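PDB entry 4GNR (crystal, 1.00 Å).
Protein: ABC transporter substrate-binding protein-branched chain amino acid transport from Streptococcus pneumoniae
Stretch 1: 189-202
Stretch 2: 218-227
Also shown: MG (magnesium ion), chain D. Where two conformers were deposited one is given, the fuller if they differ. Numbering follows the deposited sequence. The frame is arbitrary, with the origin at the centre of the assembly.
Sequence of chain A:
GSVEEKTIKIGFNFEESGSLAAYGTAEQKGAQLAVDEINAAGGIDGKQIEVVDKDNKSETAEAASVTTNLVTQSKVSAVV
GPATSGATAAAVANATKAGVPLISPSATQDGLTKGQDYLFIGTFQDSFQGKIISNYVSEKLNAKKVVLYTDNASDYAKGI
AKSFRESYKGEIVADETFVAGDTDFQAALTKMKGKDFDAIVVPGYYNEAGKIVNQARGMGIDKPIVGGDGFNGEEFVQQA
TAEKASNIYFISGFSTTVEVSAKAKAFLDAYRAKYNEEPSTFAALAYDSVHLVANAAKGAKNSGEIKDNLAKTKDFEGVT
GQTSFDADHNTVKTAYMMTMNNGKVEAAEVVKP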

# COMPACT_ATOMS: atom_id res chain seq x y z
N LEU A 189 3.15 -25.54 6.54
CA LEU A 189 4.32 -25.64 5.69
C LEU A 189 4.77 -27.10 5.54
O LEU A 189 5.14 -27.54 4.45
CB LEU A 189 5.42 -24.72 6.20
CG LEU A 189 5.17 -23.22 6.02
CD1 LEU A 189 6.22 -22.43 6.76
CD2 LEU A 189 5.16 -22.85 4.53
N THR A 190 4.73 -27.85 6.64
CA THR A 190 5.10 -29.28 6.59
C THR A 190 4.19 -30.02 5.62
O THR A 190 4.62 -30.87 4.86
CB THR A 190 5.06 -29.91 7.97
OG1 THR A 190 6.06 -29.27 8.77
CG2 THR A 190 5.33 -31.41 7.92
N LYS A 191 2.90 -29.70 5.69
CA LYS A 191 1.88 -30.29 4.81
C LYS A 191 2.13 -29.96 3.31
O LYS A 191 1.82 -30.78 2.44
CB LYS A 191 0.48 -29.83 5.21
CG LYS A 191 -0.57 -30.40 4.30
CD LYS A 191 -1.94 -29.94 4.67
CE LYS A 191 -2.97 -30.55 3.76
NZ LYS A 191 -4.30 -30.09 4.15
N MET A 192 2.59 -28.73 3.04
CA MET A 192 2.92 -28.28 1.67
C MET A 192 4.16 -28.90 1.06
O MET A 192 4.17 -29.23 -0.11
CB MET A 192 3.16 -26.76 1.65
CG MET A 192 1.97 -25.98 2.02
SD MET A 192 2.43 -24.29 2.27
CE MET A 192 0.86 -23.80 2.95
N LYS A 193 5.19 -29.05 1.87
CA LYS A 193 6.52 -29.52 1.44
C LYS A 193 6.60 -30.82 0.66
O LYS A 193 7.40 -30.98 -0.28
CB LYS A 193 7.43 -29.60 2.67
CG LYS A 193 8.84 -29.96 2.33
CD LYS A 193 9.67 -30.02 3.59
CE LYS A 193 11.10 -30.43 3.32
NZ LYS A 193 11.86 -30.52 4.60
N GLY A 194 5.76 -31.74 1.06
CA GLY A 194 5.66 -33.07 0.50
C GLY A 194 4.86 -33.16 -0.77
O GLY A 194 4.59 -34.27 -1.24
N LYS A 195 4.45 -32.02 -1.29
CA LYS A 195 3.69 -31.96 -2.54
C LYS A 195 4.45 -31.22 -3.61
O LYS A 195 5.16 -30.30 -3.33
CB LYS A 195 2.38 -31.20 -2.36
CG LYS A 195 1.40 -31.81 -1.37
CD LYS A 195 0.19 -30.92 -1.15
CE LYS A 195 -0.90 -31.55 -0.26
NZ LYS A 195 -1.55 -32.76 -0.88
N ASP A 196 4.39 -31.66 -4.85
CA ASP A 196 5.09 -30.91 -5.84
C ASP A 196 4.22 -29.67 -6.07
O ASP A 196 2.99 -29.71 -5.99
CB ASP A 196 5.20 -31.63 -7.18
CG ASP A 196 6.19 -30.96 -8.13
OD1 ASP A 196 7.04 -30.18 -7.64
OD2 ASP A 196 6.13 -31.23 -9.35
N PHE A 197 4.88 -28.55 -6.21
CA PHE A 197 4.20 -27.26 -6.53
C PHE A 197 5.30 -26.46 -7.16
O PHE A 197 6.48 -26.76 -6.96
CB PHE A 197 3.53 -26.52 -5.35
CG PHE A 197 4.41 -26.34 -4.21
CD1 PHE A 197 5.30 -25.29 -4.15
CD2 PHE A 197 4.41 -27.26 -3.20
CE1 PHE A 197 6.16 -25.17 -3.09
CE2 PHE A 197 5.26 -27.16 -2.15
CZ PHE A 197 6.13 -26.12 -2.09
N ASP A 198 4.89 -25.44 -7.91
CA ASP A 198 5.83 -24.59 -8.63
C ASP A 198 5.98 -23.22 -7.98
O ASP A 198 6.91 -22.49 -8.27
CB ASP A 198 5.34 -24.42 -10.07
CG ASP A 198 5.20 -25.73 -10.81
OD1 ASP A 198 6.07 -26.60 -10.66
OD2 ASP A 198 4.24 -25.89 -11.59
N ALA A 199 5.03 -22.83 -7.13
CA ALA A 199 5.05 -21.54 -6.44
C ALA A 199 4.05 -21.56 -5.31
O ALA A 199 3.11 -22.38 -5.32
CB ALA A 199 4.73 -20.40 -7.43
N ILE A 200 4.29 -20.67 -4.35
CA ILE A 200 3.39 -20.47 -3.23
C ILE A 200 2.93 -18.99 -3.28
O ILE A 200 3.77 -18.10 -3.28
CB ILE A 200 4.03 -20.71 -1.85
CG1 ILE A 200 4.70 -22.09 -1.79
CG2 ILE A 200 2.98 -20.58 -0.77
CD1 ILE A 200 5.36 -22.37 -0.43
N VAL A 201 1.64 -18.76 -3.40
CA VAL A 201 1.04 -17.42 -3.44
C VAL A 201 0.56 -17.12 -2.02
O VAL A 201 -0.23 -17.89 -1.48
CB VAL A 201 -0.09 -17.35 -4.47
CG1 VAL A 201 -0.79 -16.01 -4.40
CG2 VAL A 201 0.46 -17.57 -5.88
N VAL A 202 1.02 -16.00 -1.44
CA VAL A 202 0.75 -15.64 -0.05
C VAL A 202 0.16 -14.24 0.09
O VAL A 202 0.87 -13.27 0.31
CB VAL A 202 2.03 -15.75 0.83
CG1 VAL A 202 1.72 -15.48 2.32
CG2 VAL A 202 2.70 -17.14 0.67
MG MG D . 7.53 -30.56 -10.83
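Stretch 2 218-227: GMGIDKPIVG

Stretch 2 leaves a helix at Gly 218, passes the helix of stretch 1 as a loop, and finishes as a strand beside the strand through Ile 200 and Val 201. Met 219 is the first residue out of helical phi/psi; its side chain points toward stretch 1, with CE 3.7 Å from Leu 189 CB and SD 3.8 Å from Thr 190 N. The fully extended Lys 193 donates a hydrogen bond from NZ to Met 219 O at 2.7 Å. Gly 220 follows at phi 91°, where a CB would jam against the preceding carbonyl, so the turn itself calls for glycine. Ile 221 is the apolar plug between helix and strand: CG2 lies 3.9 Å from Ile 200 CD1 and equally far from Phe 197 CZ, at the ring edge. Asp 222 points away. Lys 223 returns, CG 3.6 Å from Phe 197 O, and its NZ donates to a water, which in turn bonds only weakly to Asp 198 OD1.

From Pro 224 the pairing is parallel; the strand axes approach to 4.7 Å and cross at -28°. Ile 200 N donates to Pro 224 O (2.8 Å), Val 226 N to Ile 200 O (2.9 Å) and Val 202 N to Val 226 O (2.9 Å). Ile 225 shares one sheet face with Ile 200, Val 226 the other with Val 201; Gly 227 closes beside Val 202.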

# COMPACT_ATOMS: atom_id res chain seq x y z
N GLY A 218 13.50 -22.12 5.75
CA GLY A 218 14.19 -22.86 6.82
C GLY A 218 13.96 -24.36 6.74
O GLY A 218 14.83 -25.15 7.09
N MET A 219 12.78 -24.77 6.30
CA MET A 219 12.51 -26.20 6.18
C MET A 219 12.78 -26.75 4.77
O MET A 219 12.39 -27.87 4.45
CB MET A 219 11.15 -26.62 6.70
CG MET A 219 10.03 -26.13 5.89
SD MET A 219 8.43 -26.84 6.40
CE MET A 219 8.27 -26.14 8.03
N GLY A 220 13.48 -25.98 3.95
CA GLY A 220 13.85 -26.49 2.63
C GLY A 220 12.97 -26.25 1.45
O GLY A 220 13.15 -26.88 0.41
N ILE A 221 11.97 -25.40 1.63
CA ILE A 221 11.08 -25.04 0.51
C ILE A 221 11.76 -23.85 -0.17
O ILE A 221 11.89 -22.78 0.42
CB ILE A 221 9.71 -24.65 0.98
CG1 ILE A 221 9.02 -25.84 1.64
CG2 ILE A 221 8.88 -24.13 -0.20
CD1 ILE A 221 7.73 -25.47 2.35
N ASP A 222 12.19 -24.08 -1.41
CA ASP A 222 12.92 -23.08 -2.22
C ASP A 222 12.16 -22.44 -3.37
O ASP A 222 12.63 -21.46 -3.95
CB ASP A 222 14.18 -23.75 -2.79
CG ASP A 222 15.13 -24.15 -1.73
OD1 ASP A 222 15.09 -23.50 -0.66
OD2 ASP A 222 15.92 -25.08 -1.96
N LYS A 223 11.02 -23.01 -3.71
CA LYS A 223 10.22 -22.52 -4.83
C LYS A 223 9.76 -21.07 -4.62
O LYS A 223 9.70 -20.56 -3.49
CB LYS A 223 9.00 -23.42 -5.07
CG LYS A 223 9.28 -24.77 -5.75
CD LYS A 223 9.77 -24.62 -7.22
CE LYS A 223 10.04 -25.92 -7.91
NZ LYS A 223 10.50 -25.69 -9.30
N PRO A 224 9.44 -20.38 -5.72
CA PRO A 224 8.98 -19.00 -5.61
C PRO A 224 7.84 -18.79 -4.64
O PRO A 224 6.91 -19.59 -4.58
CB PRO A 224 8.51 -18.69 -7.04
CG PRO A 224 9.44 -19.52 -7.91
CD PRO A 224 9.56 -20.82 -7.13
N ILE A 225 7.96 -17.71 -3.86
CA ILE A 225 6.91 -17.22 -2.93
C ILE A 225 6.50 -15.87 -3.54
O ILE A 225 7.37 -15.00 -3.73
CB ILE A 225 7.34 -17.16 -1.49
CG1 ILE A 225 7.62 -18.60 -1.00
CG2 ILE A 225 6.24 -16.50 -0.63
CD1 ILE A 225 8.20 -18.65 0.39
N VAL A 226 5.21 -15.70 -3.83
CA VAL A 226 4.70 -14.54 -4.53
C VAL A 226 3.64 -13.83 -3.71
O VAL A 226 2.72 -14.46 -3.19
CB VAL A 226 4.09 -15.00 -5.88
CG1 VAL A 226 3.66 -13.80 -6.74
CG2 VAL A 226 5.06 -15.88 -6.66
N GLY A 227 3.79 -12.52 -3.60
CA GLY A 227 2.88 -11.72 -2.80
C GLY A 227 2.32 -10.52 -3.51
O GLY A 227 2.72 -10.13 -4.61
O HOH W 1 8.41 -29.12 -9.65
O HOH W 2 8.64 -24.33 -11.30
O HOH W 3 6.23 -29.11 -11.35
O HOH W 4 9.06 -31.95 -9.91
O HOH W 5 6.44 -31.73 -12.30
O HOH W 6 8.75 -30.13 -12.36